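PDB 3A32: threonine--tRNA ligase catalytic subunit from Aeropyrum pernix, which probably attaches threonine to tRNA(Thr) in two steps, activating it with ATP to Thr-AMP before transfer, and is probably unable to remove mischarged serine itself. Local coordinates for residues L120-V123 / A124-S128; L287-F291 / R292-V296. One frame throughout, in Å; residues are numbered along the deposited sequence.

Contact 1: residues L120-V123 / A124-S128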
ATOM      1  N   LEU A 120      15.769   8.638 -15.232  1.00  7.10           N
ATOM      2  CA  LEU A 120      17.078   8.443 -15.839  1.00  7.93           C
ATOM      3  C   LEU A 120      17.312   7.015 -16.242  1.00  8.26           C
ATOM      4  O   LEU A 120      17.883   6.779 -17.298  1.00  9.56           O
ATOM      5  CB  LEU A 120      18.215   8.971 -14.955  1.00  6.63           C
ATOM      6  CG  LEU A 120      18.264  10.501 -14.862  1.00  8.93           C
ATOM      7  CD1 LEU A 120      19.276  10.966 -13.828  1.00  5.03           C
ATOM      8  CD2 LEU A 120      18.487  11.206 -16.281  1.00  7.61           C
ATOM      9  N   ASN A 121      16.886   6.060 -15.424  1.00  8.38           N
ATOM     10  CA  ASN A 121      17.079   4.644 -15.790  1.00  8.88           C
ATOM     11  C   ASN A 121      16.294   4.259 -17.068  1.00  8.83           C
ATOM     12  O   ASN A 121      16.808   3.527 -17.886  1.00  8.38           O
ATOM     13  CB  ASN A 121      16.732   3.697 -14.622  1.00  8.56           C
ATOM     14  CG  ASN A 121      16.837   2.239 -15.014  1.00  9.01           C
ATOM     15  OD1 ASN A 121      17.928   1.740 -15.341  1.00  8.09           O
ATOM     16  ND2 ASN A 121      15.703   1.538 -14.986  1.00  7.50           N
ATOM     17  N   GLU A 122      15.063   4.774 -17.213  1.00  8.30           N
ATOM     18  CA  GLU A 122      14.209   4.459 -18.347  1.00  9.59           C
ATOM     19  C   GLU A 122      14.731   5.104 -19.618  1.00 10.05           C
ATOM     20  O   GLU A 122      14.602   4.535 -20.703  1.00  9.53           O
ATOM     21  CB  GLU A 122      12.735   4.855 -18.103  1.00  7.78           C
ATOM     22  CG  GLU A 122      12.142   4.226 -16.848  1.00  9.84           C
ATOM     23  CD  GLU A 122      11.862   2.697 -16.933  1.00 10.80           C
ATOM     24  OE1 GLU A 122      12.084   2.063 -17.968  1.00 11.39           O
ATOM     25  OE2 GLU A 122      11.430   2.115 -15.929  1.00 10.36           O
ATOM     26  N   VAL A 123      15.328   6.292 -19.486  1.00 10.94           N
ATOM     27  CA  VAL A 123      15.946   6.923 -20.639  1.00 10.38           C
ATOM     28  C   VAL A 123      17.155   6.097 -21.080  1.00 10.74           C
ATOM     29  O   VAL A 123      17.333   5.844 -22.269  1.00 11.44           O
ATOM     30  CB  VAL A 123      16.221   8.462 -20.381  1.00 11.46           C
ATOM     31  CG1 VAL A 123      17.115   9.120 -21.515  1.00  9.43           C
ATOM     32  CG2 VAL A 123      14.920   9.179 -20.242  1.00  9.31           C
ATOM     33  N   ALA A 124      17.979   5.639 -20.143  1.00 11.16           N
ATOM     34  CA  ALA A 124      19.144   4.839 -20.521  1.00 11.50           C
ATOM     35  C   ALA A 124      18.740   3.552 -21.292  1.00 12.44           C
ATOM     36  O   ALA A 124      19.335   3.218 -22.287  1.00 12.67           O
ATOM     37  CB  ALA A 124      19.993   4.507 -19.311  1.00 11.55           C
ATOM     38  N   LYS A 125      17.702   2.862 -20.815  1.00 12.93           N
ATOM     39  CA  LYS A 125      17.181   1.634 -21.400  1.00 12.02           C
ATOM     40  C   LYS A 125      16.417   1.834 -22.729  1.00 13.35           C
ATOM     41  O   LYS A 125      16.643   1.075 -23.677  1.00 12.36           O
ATOM     42  CB  LYS A 125      16.296   0.972 -20.353  1.00 11.51           C
ATOM     43  CG  LYS A 125      17.128   0.469 -19.136  1.00 11.60           C
ATOM     44  CD  LYS A 125      16.264  -0.172 -18.069  1.00 11.90           C
ATOM     45  CE  LYS A 125      15.647  -1.453 -18.614  1.00 11.94           C
ATOM     46  NZ  LYS A 125      14.823  -2.170 -17.613  1.00 13.68           N
ATOM     47  N   HIS A 126      15.532   2.857 -22.800  1.00 13.42           N
ATOM     48  CA  HIS A 126      14.595   3.026 -23.918  1.00 13.71           C
ATOM     49  C   HIS A 126      14.730   4.317 -24.695  1.00 14.12           C
ATOM     50  O   HIS A 126      14.157   4.440 -25.763  1.00 14.29           O
ATOM     51  CB  HIS A 126      13.140   2.779 -23.451  1.00 13.00           C
ATOM     52  CG  HIS A 126      12.995   1.494 -22.687  1.00 12.71           C
ATOM     53  ND1 HIS A 126      13.224   0.260 -23.261  1.00  9.49           N
ATOM     54  CD2 HIS A 126      12.769   1.256 -21.371  1.00 10.62           C
ATOM     55  CE1 HIS A 126      13.105  -0.682 -22.346  1.00  8.94           C
ATOM     56  NE2 HIS A 126      12.817  -0.105 -21.196  1.00 11.06           N
ATOM     57  N   ARG A 127      15.499   5.268 -24.172  1.00 15.31           N
ATOM     58  CA  ARG A 127      15.780   6.528 -24.883  1.00 17.34           C
ATOM     59  C   ARG A 127      14.450   7.194 -25.195  1.00 16.94           C
ATOM     60  O   ARG A 127      13.537   7.156 -24.350  1.00 16.15           O
ATOM     61  CB  ARG A 127      16.615   6.286 -26.151  1.00 18.35           C
ATOM     62  CG  ARG A 127      17.806   5.336 -25.930  1.00 23.69           C
ATOM     63  CD  ARG A 127      19.085   5.824 -26.600  1.00 35.44           C
ATOM     64  NE  ARG A 127      20.259   5.119 -26.052  1.00 45.92           N
ATOM     65  CZ  ARG A 127      20.770   5.279 -24.820  1.00 48.75           C
ATOM     66  NH1 ARG A 127      20.226   6.129 -23.943  1.00 49.83           N
ATOM     67  NH2 ARG A 127      21.838   4.574 -24.458  1.00 50.10           N
ATOM     68  N   SER A 128      14.324   7.741 -26.403  1.00 16.07           N
ATOM     69  CA  SER A 128      13.137   8.516 -26.806  1.00 16.57           C
ATOM     70  C   SER A 128      11.856   7.716 -27.030  1.00 15.97           C
ATOM     71  O   SER A 128      10.801   8.321 -27.279  1.00 16.69           O
ATOM     72  CB  SER A 128      13.427   9.365 -28.062  1.00 16.58           C
ATOM     73  OG  SER A 128      13.778   8.510 -29.132  1.00 16.58           O
TER
HETATM   74  O   HOH W   1      15.329  -1.345 -14.888  1.00  7.40           O
HETATM   75  O   HOH W   2      12.600  -0.435 -18.672  1.00 10.34           O
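Leu120 O accepts the amide of Ala124 in the last turns of helix 112-126, the first of four successive i to i+4 backbone bonds. Asn121 meets Lys125 one turn on: with CG anti to the backbone N (chi1 176°), the amide lies across the lysine chain, ND2 3.6 Å from Lys125 CD. Water 1 joins the two polar ends, accepting from Asn121 ND2 and from Lys125 NZ at 2.9 Å each. Lys125 NZ also donates to water 2 and to the carbonyl oxygen of Tyr14 of the second subunit. Glu122 runs alongside His126, carboxylate and imidazole only 16° from coplanar. Its OE1 sits at the ring edge, 3.6 Å from His126 CD2. Water 2 bridges them, 2.6 Å from both Glu122 OE1 and His126 NE2, so that one water ties acid, imidazole and ammonium together. Val123 O takes the final amide, Arg127 N, at 2.7 Å but with a bent N-H...O angle of 136°, where Arg127 leaves the helix with positive phi. The side chains of Leu120 and Val123 pack against helix 293-301; Leu120 also touches the second subunit, as do Asn121, Glu122, Ala124, Lys125 and His126, leaving this helix end between a helix of its own chain and the dimer partner.

Contact 2: residues L287-F291 / R292-V296; sequences LPRRF and RLYDV
With CG beside the backbone N (chi1 -74°), the Tyr294 ring leans back along Pro288 and lies flat against it. Pro288 CB stands 3.5 Å from the ring centroid and 7° off its normal, a CH-pi contact over the centre of the face, while CG reaches Tyr294 CZ at 3.6 Å. Arg289 is extended from CG to NE and crosses the tyrosine obliquely, its NH1 in the ring plane 3.8 Å from Tyr294 CE2; the guanidinium stands at 89° to the ring. Glu224 fixes both polar ends, in a salt bridge with Arg289 NH1 and a hydrogen bond with Tyr294 OH. Beneath these side chains, a Schellman motif ends helix 287-290: Leu293 N donates to Pro288 O at 2.7 Å, and Arg292 N to Arg289 O at 3.2 Å from above the carbonyl plane. Arg292, the C-prime residue with positive phi, is also the N-cap position of helix 293-301, so one turn joins the two helices. Pro288 O additionally accepts a weak bond from Tyr294 N and a hydrogen bond from water 3, which in turn accepts from Asp295 N. Leu293 CD2 packs 3.9 Å from Phe291 CB, and both side chains touch Ile116 of helix 112-126.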
ATOM      1  N   LEU A 287      16.598  21.196 -10.155  1.00 12.15           N
ATOM      2  CA  LEU A 287      16.732  19.744 -10.411  1.00 11.99           C
ATOM      3  C   LEU A 287      17.155  19.403 -11.833  1.00 11.43           C
ATOM      4  O   LEU A 287      17.969  18.524 -12.010  1.00 12.16           O
ATOM      5  CB  LEU A 287      15.426  18.962 -10.064  1.00 12.04           C
ATOM      6  CG  LEU A 287      15.043  18.587  -8.620  1.00 13.29           C
ATOM      7  CD1 LEU A 287      13.682  17.837  -8.498  1.00 11.24           C
ATOM      8  CD2 LEU A 287      16.191  17.868  -7.805  1.00 15.12           C
ATOM      9  N   PRO A 288      16.563  20.049 -12.856  1.00 10.72           N
ATOM     10  CA  PRO A 288      17.033  19.764 -14.222  1.00 11.21           C
ATOM     11  C   PRO A 288      18.479  20.171 -14.520  1.00 12.87           C
ATOM     12  O   PRO A 288      19.091  19.637 -15.469  1.00 12.74           O
ATOM     13  CB  PRO A 288      16.072  20.563 -15.119  1.00 10.74           C
ATOM     14  CG  PRO A 288      15.391  21.548 -14.222  1.00  8.99           C
ATOM     15  CD  PRO A 288      15.414  20.980 -12.837  1.00  9.92           C
ATOM     16  N   ARG A 289      19.001  21.131 -13.747  1.00 14.11           N
ATOM     17  CA  ARG A 289      20.431  21.469 -13.762  1.00 15.75           C
ATOM     18  C   ARG A 289      21.247  20.410 -12.979  1.00 16.69           C
ATOM     19  O   ARG A 289      22.220  19.849 -13.502  1.00 17.57           O
ATOM     20  CB  ARG A 289      20.671  22.904 -13.209  1.00 15.12           C
ATOM     21  CG  ARG A 289      20.341  24.028 -14.245  1.00 15.56           C
ATOM     22  CD  ARG A 289      20.514  25.449 -13.641  1.00 15.96           C
ATOM     23  NE  ARG A 289      20.348  26.510 -14.638  1.00 14.56           N
ATOM     24  CZ  ARG A 289      19.182  26.997 -15.035  1.00 14.57           C
ATOM     25  NH1 ARG A 289      18.039  26.524 -14.528  1.00 12.25           N
ATOM     26  NH2 ARG A 289      19.159  27.927 -15.971  1.00 11.84           N
ATOM     27  N   ARG A 290      20.859  20.140 -11.733  1.00 16.90           N
ATOM     28  CA  ARG A 290      21.630  19.230 -10.883  1.00 17.80           C
ATOM     29  C   ARG A 290      21.707  17.778 -11.404  1.00 16.95           C
ATOM     30  O   ARG A 290      22.752  17.127 -11.283  1.00 16.70           O
ATOM     31  CB  ARG A 290      21.099  19.270  -9.450  1.00 18.92           C
ATOM     32  CG  ARG A 290      21.239  20.634  -8.772  1.00 22.62           C
ATOM     33  CD  ARG A 290      22.686  21.045  -8.584  1.00 28.03           C
ATOM     34  NE  ARG A 290      23.344  20.418  -7.417  1.00 36.83           N
ATOM     35  CZ  ARG A 290      24.669  20.170  -7.317  1.00 39.70           C
ATOM     36  NH1 ARG A 290      25.515  20.472  -8.317  1.00 40.34           N
ATOM     37  NH2 ARG A 290      25.163  19.594  -6.224  1.00 36.22           N
ATOM     38  N   PHE A 291      20.623  17.297 -12.004  1.00 15.83           N
ATOM     39  CA  PHE A 291      20.573  15.949 -12.589  1.00 14.94           C
ATOM     40  C   PHE A 291      20.716  15.948 -14.114  1.00 15.53           C
ATOM     41  O   PHE A 291      20.466  14.931 -14.744  1.00 16.13           O
ATOM     42  CB  PHE A 291      19.246  15.279 -12.236  1.00 14.27           C
ATOM     43  CG  PHE A 291      19.185  14.780 -10.817  1.00 12.69           C
ATOM     44  CD1 PHE A 291      19.718  13.534 -10.482  1.00  9.59           C
ATOM     45  CD2 PHE A 291      18.638  15.578  -9.814  1.00 10.79           C
ATOM     46  CE1 PHE A 291      19.655  13.075  -9.178  1.00  8.70           C
ATOM     47  CE2 PHE A 291      18.586  15.134  -8.508  1.00 10.62           C
ATOM     48  CZ  PHE A 291      19.096  13.892  -8.186  1.00  7.43           C
ATOM     49  N   ARG A 292      21.065  17.102 -14.695  1.00 15.12           N
ATOM     50  CA  ARG A 292      21.391  17.223 -16.094  1.00 15.76           C
ATOM     51  C   ARG A 292      20.237  16.789 -16.986  1.00 15.16           C
ATOM     52  O   ARG A 292      20.445  16.172 -18.043  1.00 15.65           O
ATOM     53  CB  ARG A 292      22.713  16.492 -16.383  1.00 16.43           C
ATOM     54  CG  ARG A 292      23.887  17.184 -15.650  1.00 22.42           C
ATOM     55  CD  ARG A 292      24.983  16.187 -15.319  1.00 34.21           C
ATOM     56  NE  ARG A 292      26.069  16.700 -14.457  1.00 39.21           N
ATOM     57  CZ  ARG A 292      27.226  16.061 -14.267  1.00 42.45           C
ATOM     58  NH1 ARG A 292      27.461  14.912 -14.888  1.00 43.88           N
ATOM     59  NH2 ARG A 292      28.160  16.564 -13.470  1.00 44.85           N
ATOM     60  N   LEU A 293      19.020  17.173 -16.588  1.00 14.03           N
ATOM     61  CA  LEU A 293      17.806  16.797 -17.314  1.00 13.34           C
ATOM     62  C   LEU A 293      17.589  17.573 -18.594  1.00 13.46           C
ATOM     63  O   LEU A 293      17.021  17.038 -19.555  1.00 13.14           O
ATOM     64  CB  LEU A 293      16.569  16.901 -16.412  1.00 13.47           C
ATOM     65  CG  LEU A 293      16.648  16.079 -15.094  1.00 10.97           C
ATOM     66  CD1 LEU A 293      15.325  16.131 -14.365  1.00  4.40           C
ATOM     67  CD2 LEU A 293      17.125  14.592 -15.399  1.00  9.09           C
ATOM     68  N   TYR A 294      18.009  18.839 -18.576  1.00 13.07           N
ATOM     69  CA  TYR A 294      17.951  19.716 -19.740  1.00 13.28           C
ATOM     70  C   TYR A 294      18.847  19.136 -20.880  1.00 13.10           C
ATOM     71  O   TYR A 294      18.429  19.089 -22.012  1.00 10.75           O
ATOM     72  CB  TYR A 294      18.402  21.132 -19.375  1.00 12.28           C
ATOM     73  CG  TYR A 294      17.439  21.986 -18.570  1.00 11.83           C
ATOM     74  CD1 TYR A 294      16.066  21.886 -18.745  1.00 14.00           C
ATOM     75  CD2 TYR A 294      17.916  22.912 -17.638  1.00 10.87           C
ATOM     76  CE1 TYR A 294      15.196  22.661 -18.028  1.00 13.82           C
ATOM     77  CE2 TYR A 294      17.051  23.713 -16.919  1.00  9.28           C
ATOM     78  CZ  TYR A 294      15.690  23.580 -17.118  1.00 13.51           C
ATOM     79  OH  TYR A 294      14.782  24.379 -16.447  1.00 13.41           O
ATOM     80  N   ASP A 295      20.058  18.700 -20.518  1.00 14.16           N
ATOM     81  CA  ASP A 295      20.980  17.983 -21.401  1.00 15.55           C
ATOM     82  C   ASP A 295      20.379  16.690 -21.925  1.00 15.79           C
ATOM     83  O   ASP A 295      20.270  16.510 -23.143  1.00 16.41           O
ATOM     84  CB  ASP A 295      22.326  17.739 -20.701  1.00 15.28           C
ATOM     85  CG  ASP A 295      23.114  19.040 -20.503  1.00 19.53           C
ATOM     86  OD1 ASP A 295      22.887  19.994 -21.283  1.00 20.27           O
ATOM     87  OD2 ASP A 295      23.936  19.124 -19.560  1.00 23.78           O
ATOM     88  N   VAL A 296      19.941  15.828 -21.006  1.00 15.29           N
ATOM     89  CA  VAL A 296      19.354  14.541 -21.345  1.00 15.64           C
ATOM     90  C   VAL A 296      18.128  14.660 -22.263  1.00 15.56           C
ATOM     91  O   VAL A 296      18.012  13.944 -23.256  1.00 17.09           O
ATOM     92  CB  VAL A 296      19.067  13.703 -20.039  1.00 16.12           C
ATOM     93  CG1 VAL A 296      18.030  12.643 -20.304  1.00 16.28           C
ATOM     94  CG2 VAL A 296      20.355  13.091 -19.532  1.00 15.63           C
TER
HETATM   95  O   HOH W   3      21.025  20.065 -17.728  1.00 25.07           O

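How the contacts relate
Both contacts are local, but contact 1 marks the end of one long helix and contact 2 the turn between two short ones. They share an apolar seam between helices 112-126 and 293-301, where Leu120 CD2 lies 3.8 Å from Leu293 CD2 and Val123 CG1 is equally far from Val296 CG1. Away from this buried seam, their chemistry diverges. Contact 1 carries a water-bridged polar group facing the second subunit; contact 2 relies on a proline-tyrosine CH-pi contact, and Arg292 makes a cation-pi contact with Phe29 of that subunit. Contact 2 also lies closer to the zinc ion, with Leu287 touching the zinc ligand His310.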